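Local coordinates for Serine/threonine-protein kinase Tel1 (Chaetomium thermophilum, PDB 6SKY) that is an ATP-dependent serine/threonine kinase of the ATM subfamily that probably senses DNA damage and activates checkpoint signalling, at residues L1566-G1570 with V1615-S1619. Residue numbers count along the deposited sequence, not the author numbering.
Sequences LKDWG and VVWKS
The last turn of helix 1557-1569 meets the last turn of helix 1606-1619, the two helix ends crossing steeply, closer to perpendicular than to antiparallel. Residues 1566-1569 are helical; Gly1570 leaves the helix at phi/psi -88/96°, its N making a weak hydrogen bond to Leu1566 O. Residues 1615-1619 are helical throughout, with Ser1619 N bonded to Val1615 O at 2.9 Å. The register is set by Leu1566 and Val1615, whose CA atoms lie 6.1 Å apart.

Val1615 (chi1 t) points into the other helix: its CG1 lies 3.3 Å from Leu1566 O and 3.6 Å from Trp1569 CB, while its CG2 packs 3.9 Å from Gly1570 N. A beta carbon on Gly1570 would collide with that CG2. Val1616 points away at CB, yet its CG2 reaches Leu1566 CD1 (3.8 Å; Leu1566 is mt). Lys1618, chi1 near -142°, lays its aliphatic chain along Trp1569: CB covers one face of the indole, and CD lies 3.5 Å from NE1. Trp1569 (chi1 t, chi2 -20°) carries its ring on to Ser1619, CZ3 to CB 3.7 Å, and also makes a cation-pi contact with Arg1581; Ser1619 OG hydrogen-bonds Tyr1629 OH.

Helices 1557-1569 and 1606-1619 are separated in sequence by helix 1578-1588, which also packs on Trp1569 and Ser1619; the result is largely apolar packing between helix ends, consistent with the alpha-solenoid architecture of this protein.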
ATOM      1  N   LEU A1566     -53.171 -14.241  -2.554  1.00 54.56           N
ATOM      2  CA  LEU A1566     -51.749 -14.197  -2.238  1.00 54.56           C
ATOM      3  C   LEU A1566     -51.522 -13.812  -0.784  1.00 54.56           C
ATOM      4  O   LEU A1566     -50.743 -14.457  -0.077  1.00 54.56           O
ATOM      5  CB  LEU A1566     -51.030 -13.225  -3.170  1.00 54.56           C
ATOM      6  CG  LEU A1566     -51.003 -13.568  -4.656  1.00 54.56           C
ATOM      7  CD1 LEU A1566     -50.235 -12.510  -5.396  1.00 54.56           C
ATOM      8  CD2 LEU A1566     -50.398 -14.929  -4.887  1.00 54.56           C
ATOM      9  N   LYS A1567     -52.194 -12.761  -0.317  1.00 61.46           N
ATOM     10  CA  LYS A1567     -52.057 -12.344   1.071  1.00 61.46           C
ATOM     11  C   LYS A1567     -52.483 -13.442   2.035  1.00 61.46           C
ATOM     12  O   LYS A1567     -51.898 -13.581   3.113  1.00 61.46           O
ATOM     13  CB  LYS A1567     -52.875 -11.075   1.293  1.00 61.46           C
ATOM     14  CG  LYS A1567     -52.943 -10.585   2.717  1.00 61.46           C
ATOM     15  CD  LYS A1567     -53.722  -9.281   2.775  1.00 61.46           C
ATOM     16  CE  LYS A1567     -53.821  -8.747   4.193  1.00 61.46           C
ATOM     17  NZ  LYS A1567     -54.480  -7.412   4.241  1.00 61.46           N
ATOM     18  N   ASP A1568     -53.488 -14.234   1.662  1.00 63.63           N
ATOM     19  CA  ASP A1568     -53.934 -15.337   2.502  1.00 63.63           C
ATOM     20  C   ASP A1568     -52.953 -16.497   2.474  1.00 63.63           C
ATOM     21  O   ASP A1568     -52.805 -17.207   3.471  1.00 63.63           O
ATOM     22  CB  ASP A1568     -55.313 -15.797   2.039  1.00 63.63           C
ATOM     23  CG  ASP A1568     -55.760 -17.071   2.708  1.00 63.63           C
ATOM     24  OD1 ASP A1568     -56.259 -16.998   3.849  1.00 63.63           O
ATOM     25  OD2 ASP A1568     -55.615 -18.146   2.094  1.00 63.63           O
ATOM     26  N   TRP A1569     -52.286 -16.706   1.341  1.00 55.63           N
ATOM     27  CA  TRP A1569     -51.327 -17.795   1.216  1.00 55.63           C
ATOM     28  C   TRP A1569     -50.210 -17.659   2.237  1.00 55.63           C
ATOM     29  O   TRP A1569     -49.855 -18.625   2.920  1.00 55.63           O
ATOM     30  CB  TRP A1569     -50.770 -17.806  -0.201  1.00 55.63           C
ATOM     31  CG  TRP A1569     -50.049 -19.025  -0.594  1.00 55.63           C
ATOM     32  CD1 TRP A1569     -49.508 -19.960   0.221  1.00 55.63           C
ATOM     33  CD2 TRP A1569     -49.790 -19.452  -1.927  1.00 55.63           C
ATOM     34  NE1 TRP A1569     -48.920 -20.950  -0.521  1.00 55.63           N
ATOM     35  CE2 TRP A1569     -49.085 -20.659  -1.847  1.00 55.63           C
ATOM     36  CE3 TRP A1569     -50.092 -18.929  -3.183  1.00 55.63           C
ATOM     37  CZ2 TRP A1569     -48.674 -21.350  -2.972  1.00 55.63           C
ATOM     38  CZ3 TRP A1569     -49.686 -19.614  -4.293  1.00 55.63           C
ATOM     39  CH2 TRP A1569     -48.984 -20.811  -4.185  1.00 55.63           C
ATOM     40  N   GLY A1570     -49.642 -16.466   2.359  1.00 62.82           N
ATOM     41  CA  GLY A1570     -48.621 -16.249   3.359  1.00 62.82           C
ATOM     42  C   GLY A1570     -49.224 -15.826   4.678  1.00 62.82           C
ATOM     43  O   GLY A1570     -49.480 -14.641   4.900  1.00 62.82           O
ATOM     44  N   VAL A1615     -44.578 -14.906  -1.656  1.00 43.11           N
ATOM     45  CA  VAL A1615     -45.794 -15.583  -2.080  1.00 43.11           C
ATOM     46  C   VAL A1615     -45.925 -15.560  -3.594  1.00 43.11           C
ATOM     47  O   VAL A1615     -46.408 -16.521  -4.196  1.00 43.11           O
ATOM     48  CB  VAL A1615     -47.013 -14.953  -1.393  1.00 43.11           C
ATOM     49  CG1 VAL A1615     -48.253 -15.698  -1.770  1.00 43.11           C
ATOM     50  CG2 VAL A1615     -46.829 -14.975   0.100  1.00 43.11           C
ATOM     51  N   VAL A1616     -45.495 -14.476  -4.240  1.00 39.65           N
ATOM     52  CA  VAL A1616     -45.570 -14.448  -5.695  1.00 39.65           C
ATOM     53  C   VAL A1616     -44.590 -15.435  -6.309  1.00 39.65           C
ATOM     54  O   VAL A1616     -44.876 -16.029  -7.348  1.00 39.65           O
ATOM     55  CB  VAL A1616     -45.348 -13.022  -6.217  1.00 39.65           C
ATOM     56  CG1 VAL A1616     -45.224 -13.025  -7.713  1.00 39.65           C
ATOM     57  CG2 VAL A1616     -46.502 -12.152  -5.811  1.00 39.65           C
ATOM     58  N   TRP A1617     -43.436 -15.653  -5.684  1.00 40.18           N
ATOM     59  CA  TRP A1617     -42.556 -16.706  -6.172  1.00 40.18           C
ATOM     60  C   TRP A1617     -43.153 -18.080  -5.919  1.00 40.18           C
ATOM     61  O   TRP A1617     -43.104 -18.954  -6.788  1.00 40.18           O
ATOM     62  CB  TRP A1617     -41.178 -16.613  -5.528  1.00 40.18           C
ATOM     63  CG  TRP A1617     -40.360 -17.809  -5.838  1.00 40.18           C
ATOM     64  CD1 TRP A1617     -39.933 -18.756  -4.965  1.00 40.18           C
ATOM     65  CD2 TRP A1617     -39.906 -18.218  -7.126  1.00 40.18           C
ATOM     66  NE1 TRP A1617     -39.224 -19.721  -5.625  1.00 40.18           N
ATOM     67  CE2 TRP A1617     -39.195 -19.411  -6.957  1.00 40.18           C
ATOM     68  CE3 TRP A1617     -40.024 -17.681  -8.409  1.00 40.18           C
ATOM     69  CZ2 TRP A1617     -38.608 -20.078  -8.019  1.00 40.18           C
ATOM     70  CZ3 TRP A1617     -39.444 -18.342  -9.453  1.00 40.18           C
ATOM     71  CH2 TRP A1617     -38.744 -19.524  -9.257  1.00 40.18           C
ATOM     72  N   LYS A1618     -43.709 -18.295  -4.729  1.00 45.56           N
ATOM     73  CA  LYS A1618     -44.386 -19.551  -4.441  1.00 45.56           C
ATOM     74  C   LYS A1618     -45.478 -19.842  -5.456  1.00 45.56           C
ATOM     75  O   LYS A1618     -45.735 -21.004  -5.779  1.00 45.56           O
ATOM     76  CB  LYS A1618     -44.972 -19.500  -3.040  1.00 45.56           C
ATOM     77  CG  LYS A1618     -44.878 -20.781  -2.274  1.00 45.56           C
ATOM     78  CD  LYS A1618     -45.447 -20.591  -0.894  1.00 45.56           C
ATOM     79  CE  LYS A1618     -44.736 -19.476  -0.178  1.00 45.56           C
ATOM     80  NZ  LYS A1618     -45.377 -19.180   1.121  1.00 45.56           N
ATOM     81  N   SER A1619     -46.124 -18.799  -5.971  1.00 46.02           N
ATOM     82  CA  SER A1619     -47.199 -18.982  -6.936  1.00 46.02           C
ATOM     83  C   SER A1619     -46.662 -19.379  -8.301  1.00 46.02           C
ATOM     84  O   SER A1619     -47.147 -20.335  -8.912  1.00 46.02           O
ATOM     85  CB  SER A1619     -48.016 -17.704  -7.042  1.00 46.02           C
ATOM     86  OG  SER A1619     -48.775 -17.701  -8.229  1.00 46.02           O
TER